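Local coordinates for annexin A8 (Homo sapiens, PDB 1W3W), which binds calcium and acidic phospholipids and acts as an anticoagulant by indirectly inhibiting the thromboplastin-specific complex of the blood coagulation cascade, at residues D230-K233 and S234-G238; N40-A43 and I44-L48; G300-L303 and S304-I307. One frame throughout, in Å; residues are numbered along the deposited sequence.

Contact 1. Residues D230-K233 and S234-G238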
loop_
_atom_site.group_PDB
_atom_site.type_symbol
_atom_site.label_atom_id
_atom_site.label_comp_id
_atom_site.label_asym_id
_atom_site.label_seq_id
_atom_site.Cartn_x
_atom_site.Cartn_y
_atom_site.Cartn_z
ATOM N N ASP A 230 -21.249 7.837 -4.596
ATOM C CA ASP A 230 -21.977 9.067 -4.296
ATOM C C ASP A 230 -22.793 8.935 -3.010
ATOM O O ASP A 230 -22.911 9.892 -2.271
ATOM C CB ASP A 230 -22.873 9.484 -5.464
ATOM C CG ASP A 230 -22.088 10.087 -6.608
ATOM O OD1 ASP A 230 -22.652 10.257 -7.704
ATOM O OD2 ASP A 230 -20.890 10.419 -6.497
ATOM N N SER A 231 -23.314 7.744 -2.732
ATOM C CA SER A 231 -24.033 7.501 -1.486
ATOM C C SER A 231 -23.099 7.609 -0.308
ATOM O O SER A 231 -23.395 8.305 0.637
ATOM C CB SER A 231 -24.716 6.147 -1.493
ATOM O OG SER A 231 -25.752 6.138 -2.458
ATOM N N ILE A 232 -21.950 6.953 -0.379
ATOM C CA ILE A 232 -20.925 7.080 0.661
ATOM C C ILE A 232 -20.486 8.540 0.850
ATOM O O ILE A 232 -20.336 8.998 1.979
ATOM C CB ILE A 232 -19.706 6.165 0.341
ATOM C CG1 ILE A 232 -20.113 4.694 0.474
ATOM C CG2 ILE A 232 -18.538 6.463 1.276
ATOM C CD1 ILE A 232 -19.200 3.740 -0.210
ATOM N N LYS A 233 -20.288 9.269 -0.243
ATOM C CA LYS A 233 -19.833 10.668 -0.169
ATOM C C LYS A 233 -20.862 11.573 0.497
ATOM O O LYS A 233 -20.496 12.538 1.169
ATOM C CB LYS A 233 -19.521 11.237 -1.558
ATOM C CG LYS A 233 -18.196 10.784 -2.155
ATOM C CD LYS A 233 -17.963 11.417 -3.522
ATOM C CE LYS A 233 -16.805 10.774 -4.248
ATOM N NZ LYS A 233 -16.486 11.462 -5.548
ATOM N N SER A 234 -22.146 11.288 0.294
ATOM C CA SER A 234 -23.195 12.130 0.867
ATOM C C SER A 234 -23.545 11.715 2.291
ATOM O O SER A 234 -24.022 12.545 3.057
ATOM C CB SER A 234 -24.448 12.138 -0.018
ATOM O OG SER A 234 -25.160 10.930 0.088
ATOM N N GLU A 235 -23.280 10.459 2.655
ATOM C CA GLU A 235 -23.712 9.899 3.951
ATOM C C GLU A 235 -22.631 9.827 5.031
ATOM O O GLU A 235 -22.945 9.634 6.205
ATOM C CB GLU A 235 -24.288 8.495 3.759
ATOM C CG GLU A 235 -25.661 8.496 3.109
ATOM C CD GLU A 235 -26.018 7.169 2.463
ATOM O OE1 GLU A 235 -25.408 6.139 2.820
ATOM O OE2 GLU A 235 -26.921 7.157 1.597
ATOM N N THR A 236 -21.365 9.963 4.648
ATOM C CA THR A 236 -20.271 9.862 5.614
ATOM C C THR A 236 -19.265 10.977 5.390
ATOM O O THR A 236 -19.308 11.686 4.385
ATOM C CB THR A 236 -19.558 8.486 5.511
ATOM O OG1 THR A 236 -18.972 8.336 4.209
ATOM C CG2 THR A 236 -20.550 7.335 5.603
ATOM N N HIS A 237 -18.354 11.120 6.341
ATOM C CA HIS A 237 -17.272 12.098 6.239
ATOM C C HIS A 237 -15.978 11.588 6.876
ATOM O O HIS A 237 -15.970 10.583 7.590
ATOM C CB HIS A 237 -17.691 13.424 6.893
ATOM C CG HIS A 237 -18.109 13.284 8.327
ATOM N ND1 HIS A 237 -19.305 12.708 8.700
ATOM C CD2 HIS A 237 -17.487 13.640 9.478
ATOM C CE1 HIS A 237 -19.398 12.707 10.020
ATOM N NE2 HIS A 237 -18.308 13.267 10.516
ATOM N N GLY A 238 -14.891 12.293 6.592
ATOM C CA GLY A 238 -13.621 12.073 7.264
ATOM C C GLY A 238 -12.967 10.741 6.937
ATOM O O GLY A 238 -13.014 10.263 5.804
#

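Contact 2. Residues N40-A43 and I44-L48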
loop_
_atom_site.group_PDB
_atom_site.type_symbol
_atom_site.label_atom_id
_atom_site.label_comp_id
_atom_site.label_asym_id
_atom_site.label_seq_id
_atom_site.Cartn_x
_atom_site.Cartn_y
_atom_site.Cartn_z
ATOM N N ASN A 40 29.342 7.040 -3.067
ATOM C CA ASN A 40 28.936 6.922 -4.466
ATOM C C ASN A 40 27.478 6.488 -4.532
ATOM O O ASN A 40 27.167 5.303 -4.588
ATOM C CB ASN A 40 29.829 5.913 -5.193
ATOM C CG ASN A 40 29.606 5.907 -6.710
ATOM O OD1 ASN A 40 28.607 6.425 -7.211
ATOM N ND2 ASN A 40 30.552 5.329 -7.441
ATOM N N GLU A 41 26.581 7.461 -4.515
ATOM C CA GLU A 41 25.149 7.191 -4.456
ATOM C C GLU A 41 24.640 6.507 -5.713
ATOM O O GLU A 41 23.718 5.719 -5.655
ATOM C CB GLU A 41 24.367 8.482 -4.232
ATOM C CG GLU A 41 24.535 9.062 -2.837
ATOM C CD GLU A 41 25.607 10.143 -2.752
ATOM O OE1 GLU A 41 25.747 10.733 -1.659
ATOM O OE2 GLU A 41 26.296 10.415 -3.760
ATOM N N GLN A 42 25.240 6.825 -6.851
ATOM C CA GLN A 42 24.816 6.255 -8.111
ATOM C C GLN A 42 25.048 4.752 -8.144
ATOM O O GLN A 42 24.213 4.019 -8.656
ATOM C CB GLN A 42 25.548 6.929 -9.285
ATOM C CG GLN A 42 25.031 6.497 -10.652
ATOM C CD GLN A 42 23.564 6.826 -10.850
ATOM O OE1 GLN A 42 22.764 5.956 -11.213
ATOM N NE2 GLN A 42 23.201 8.062 -10.593
ATOM N N ALA A 43 26.174 4.292 -7.596
ATOM C CA ALA A 43 26.468 2.870 -7.537
ATOM C C ALA A 43 25.466 2.143 -6.640
ATOM O O ALA A 43 25.148 0.993 -6.890
ATOM C CB ALA A 43 27.883 2.630 -7.037
ATOM N N ILE A 44 24.980 2.821 -5.601
ATOM C CA ILE A 44 23.956 2.256 -4.735
ATOM C C ILE A 44 22.631 2.116 -5.513
ATOM O O ILE A 44 21.999 1.074 -5.443
ATOM C CB ILE A 44 23.796 3.097 -3.436
ATOM C CG1 ILE A 44 25.059 2.946 -2.568
ATOM C CG2 ILE A 44 22.578 2.660 -2.646
ATOM C CD1 ILE A 44 25.210 3.999 -1.508
ATOM N N ILE A 45 22.257 3.147 -6.268
ATOM C CA ILE A 45 21.081 3.105 -7.150
ATOM C C ILE A 45 21.204 1.967 -8.162
ATOM O O ILE A 45 20.283 1.187 -8.332
ATOM C CB ILE A 45 20.890 4.462 -7.882
ATOM C CG1 ILE A 45 20.534 5.566 -6.896
ATOM C CG2 ILE A 45 19.795 4.370 -8.984
ATOM C CD1 ILE A 45 20.573 6.953 -7.522
ATOM N N ASP A 46 22.365 1.846 -8.796
ATOM C CA ASP A 46 22.565 0.888 -9.882
ATOM C C ASP A 46 22.469 -0.548 -9.426
ATOM O O ASP A 46 22.091 -1.391 -10.202
ATOM C CB ASP A 46 23.918 1.097 -10.563
ATOM C CG ASP A 46 23.949 2.344 -11.429
ATOM O OD1 ASP A 46 22.905 3.011 -11.594
ATOM O OD2 ASP A 46 24.990 2.737 -11.970
ATOM N N VAL A 47 22.806 -0.833 -8.171
ATOM C CA VAL A 47 22.657 -2.185 -7.650
ATOM C C VAL A 47 21.233 -2.402 -7.106
ATOM O O VAL A 47 20.516 -3.312 -7.542
ATOM C CB VAL A 47 23.707 -2.481 -6.552
ATOM C CG1 VAL A 47 23.422 -3.809 -5.858
ATOM C CG2 VAL A 47 25.120 -2.491 -7.139
ATOM N N LEU A 48 20.811 -1.576 -6.158
ATOM C CA LEU A 48 19.603 -1.897 -5.406
ATOM C C LEU A 48 18.299 -1.722 -6.178
ATOM O O LEU A 48 17.358 -2.468 -5.916
ATOM C CB LEU A 48 19.566 -1.139 -4.083
ATOM C CG LEU A 48 20.743 -1.517 -3.186
ATOM C CD1 LEU A 48 20.716 -0.688 -1.930
ATOM C CD2 LEU A 48 20.730 -3.014 -2.862
#

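Contact 3. Residues G300-L303 and S304-I307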
loop_
_atom_site.group_PDB
_atom_site.type_symbol
_atom_site.label_atom_id
_atom_site.label_comp_id
_atom_site.label_asym_id
_atom_site.label_seq_id
_atom_site.Cartn_x
_atom_site.Cartn_y
_atom_site.Cartn_z
ATOM N N GLY A 300 -3.794 11.253 -18.632
ATOM C CA GLY A 300 -3.235 11.770 -19.876
ATOM C C GLY A 300 -1.770 12.184 -19.800
ATOM O O GLY A 300 -1.306 13.015 -20.586
ATOM N N LYS A 301 -1.049 11.623 -18.838
ATOM C CA LYS A 301 0.389 11.825 -18.699
ATOM C C LYS A 301 0.990 10.628 -17.963
ATOM O O LYS A 301 0.268 9.890 -17.290
ATOM C CB LYS A 301 0.687 13.100 -17.924
ATOM C CG LYS A 301 -0.105 13.280 -16.644
ATOM C CD LYS A 301 0.311 14.574 -15.921
ATOM C CE LYS A 301 -0.844 15.563 -15.758
ATOM N NZ LYS A 301 -0.639 16.825 -16.547
ATOM N N THR A 302 2.299 10.433 -18.092
ATOM C CA THR A 302 2.962 9.292 -17.452
ATOM C C THR A 302 3.267 9.534 -15.966
ATOM O O THR A 302 3.413 10.666 -15.523
ATOM C CB THR A 302 4.254 8.939 -18.170
ATOM O OG1 THR A 302 5.187 10.015 -18.035
ATOM C CG2 THR A 302 4.036 8.776 -19.695
ATOM N N LEU A 303 3.365 8.441 -15.215
ATOM C CA LEU A 303 3.788 8.464 -13.829
ATOM C C LEU A 303 5.152 9.170 -13.680
ATOM O O LEU A 303 5.337 10.018 -12.813
ATOM C CB LEU A 303 3.894 7.019 -13.317
ATOM C CG LEU A 303 4.372 6.831 -11.881
ATOM C CD1 LEU A 303 3.497 7.582 -10.922
ATOM C CD2 LEU A 303 4.387 5.342 -11.551
ATOM N N SER A 304 6.086 8.815 -14.552
ATOM C CA SER A 304 7.441 9.383 -14.538
ATOM C C SER A 304 7.471 10.900 -14.715
ATOM O O SER A 304 8.272 11.571 -14.084
ATOM C CB SER A 304 8.295 8.720 -15.615
ATOM O OG SER A 304 8.453 7.353 -15.305
ATOM N N SER A 305 6.575 11.447 -15.537
ATOM C CA SER A 305 6.555 12.890 -15.769
ATOM C C SER A 305 6.185 13.638 -14.489
ATOM O O SER A 305 6.735 14.717 -14.207
ATOM C CB SER A 305 5.620 13.280 -16.936
ATOM O OG SER A 305 4.238 13.330 -16.539
ATOM N N MET A 306 5.276 13.067 -13.704
ATOM C CA MET A 306 4.918 13.680 -12.439
ATOM C C MET A 306 6.015 13.526 -11.405
ATOM O O MET A 306 6.291 14.451 -10.643
ATOM C CB MET A 306 3.574 13.147 -11.926
ATOM C CG MET A 306 2.430 13.975 -12.447
ATOM S SD MET A 306 0.883 13.538 -11.745
ATOM C CE MET A 306 0.855 14.614 -10.355
ATOM N N ILE A 307 6.663 12.370 -11.385
ATOM C CA ILE A 307 7.812 12.172 -10.514
ATOM C C ILE A 307 8.930 13.187 -10.842
ATOM O O ILE A 307 9.521 13.769 -9.943
ATOM C CB ILE A 307 8.330 10.716 -10.608
ATOM C CG1 ILE A 307 7.337 9.752 -9.938
ATOM C CG2 ILE A 307 9.681 10.606 -9.949
ATOM C CD1 ILE A 307 7.602 8.290 -10.227
#

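Contact 1. Residues D230-K233 and S234-G238
The carbonyl of Ile-232 is gripped twice by Thr-236, the residue at which the chain leaves helical geometry at the C-terminal end of helix 228-235. Thr-236 OG1 donates to Ile-232 O at 2.7 Å, while Thr-236 N reaches the same oxygen at 3.0 Å from the opposite face of the carbonyl plane. The hydroxyl can do this because chi1 of 62° sets OG1 between its own backbone N and carbonyl carbon, turned back over the last turn. One residue earlier, Ser-231 O also takes two donors: Glu-235 N at 3.0 Å and Ser-234 OG at 3.2 Å, the hydroxyl tilted 27° from the carbonyl plane. Ser-234 N keeps the ordinary helical bond to Asp-230 O.

Van der Waals contacts complete the set. Ile-232 CG2 runs alongside Thr-236, 3.5 Å from OG1, and the extended Glu-235 side chain runs back over Ser-231 O, its CG 3.4 Å from that oxygen and its OE2 3.9 Å from Ser-231 CB.

In the third annexin repeat, Ser-231 OG is hydrogen-bonded to Tyr-220 OH of helix 210-224. Ile-232 packs on Phe-201 of helix 198-207 and on Met-244 and Val-248 of helix 238-252, and Thr-236 touches the same two helices at Glu-198 and Glu-241.

Contact 2. Residues N40-A43 and I44-L48
Ile-45 lays its CG1 branch back over the preceding turn, 3.4 Å from Glu-41 O, the oxygen that also accepts from its own backbone N at 3.0 Å. With chi1 of -66°, CG1 stands beside the backbone N and is carried back along the helix axis, whereas CG2 heads off beside the carbonyl carbon. Ile-44 behaves in much the same way, its CG1 lying 3.8 Å from Asn-40 O. On the solvent side, Asp-46 N bonds to Gln-42 O at 2.9 Å, and the Asp-46 carboxylate packs against the aliphatic part of Gln-42, with OD2 4.0 Å from CG. Val-47 CG2 rests 3.5 Å from Ala-43 O.

What positions this first turn is Asn-40 at the N-cap: its OD1 accepts from Ala-43 N at 3.3 Å, the donor standing above the carbonyl plane of the side-chain amide. Farther out, Phe-83 of helix 81-91 and Ala-318 and Ser-321 of helix 313-323 receive Ile-45, and Ile-44 touches Met-34 of helix 24-34. Replacing Ile-45 by alanine would remove the branch over Glu-41 O and would probably leave a gap beside Phe-83, Ala-318 and Ser-321.

Asn-40, Gln-42 and Asp-46 are exposed, with Asn-40 OD1 spent on Ala-43 N. The polar cap thus serves a first-turn N-H, while the buried isoleucines carry the packing on neighbouring helices.

Contact 3. Residues G300-L303 and S304-I307
Ile-307 N meets the Leu-303 carbonyl in its plane, 3.1 Å from Leu-303 O, in a bond with an N-H...O angle of 165°. Ile-307 CG1 approaches the same oxygen to 3.5 Å. At the Thr-302 carbonyl, Ser-305 OG donates to the oxygen at 3.0 Å, tilted only 17° from the plane; its chi1 of 81° holds the hydroxyl between backbone N and carbonyl carbon, turned back toward the start of the helix.

Thr-302 is the N-cap. Its OG1 accepts from Ser-305 N at 3.2 Å, so Thr-302 and Ser-305 are joined both by side chain to backbone N and by hydroxyl to carbonyl. An apolar contact adds to this: Ile-307 CD1 meets Leu-303 CG at 3.9 Å where the two chains cross at a slant. The aliphatic chain of Lys-301 touches Met-306, CD to CG 4.1 Å. Ser-304 OG is hydrogen-bonded to Asp-326 OD1, and Leu-303 and Met-306 both pack on Phe-295 and on Met-266.

Chemically, Ser-305 N, a first-turn N-H with no helical carbonyl a full turn back, gains an acceptor in Thr-302 OG1 besides its weak bond to Thr-302 O. This is consistent with a well-defined start to helix 303-310, whose last residue, Asp-310, binds the calcium ion.

How the contacts relate
All three contacts are local arrangements at helix ends, in repeats 3, 1 and 4 respectively. Contacts 2 and 3 resemble each other in placing a capping side chain, Asn-40 or Thr-302, just before the helix, while contact 1 lies at the opposite helix end. None touches another. The centres of contact 1 and contact 2 lie 46 Å apart, on opposite sides of the chain's centre. Those of contact 1 and contact 3 are 30 Å apart, and those of contact 2 and contact 3 are 23 Å apart. Helix 313-323 packs on both contact 2 and contact 3. Contact 3 is the one near the calcium site of Met-266, Gly-268, Gly-270 and Asp-310; the side chain of Met-306, not a ligand, is about 6 Å from the bound calcium ion.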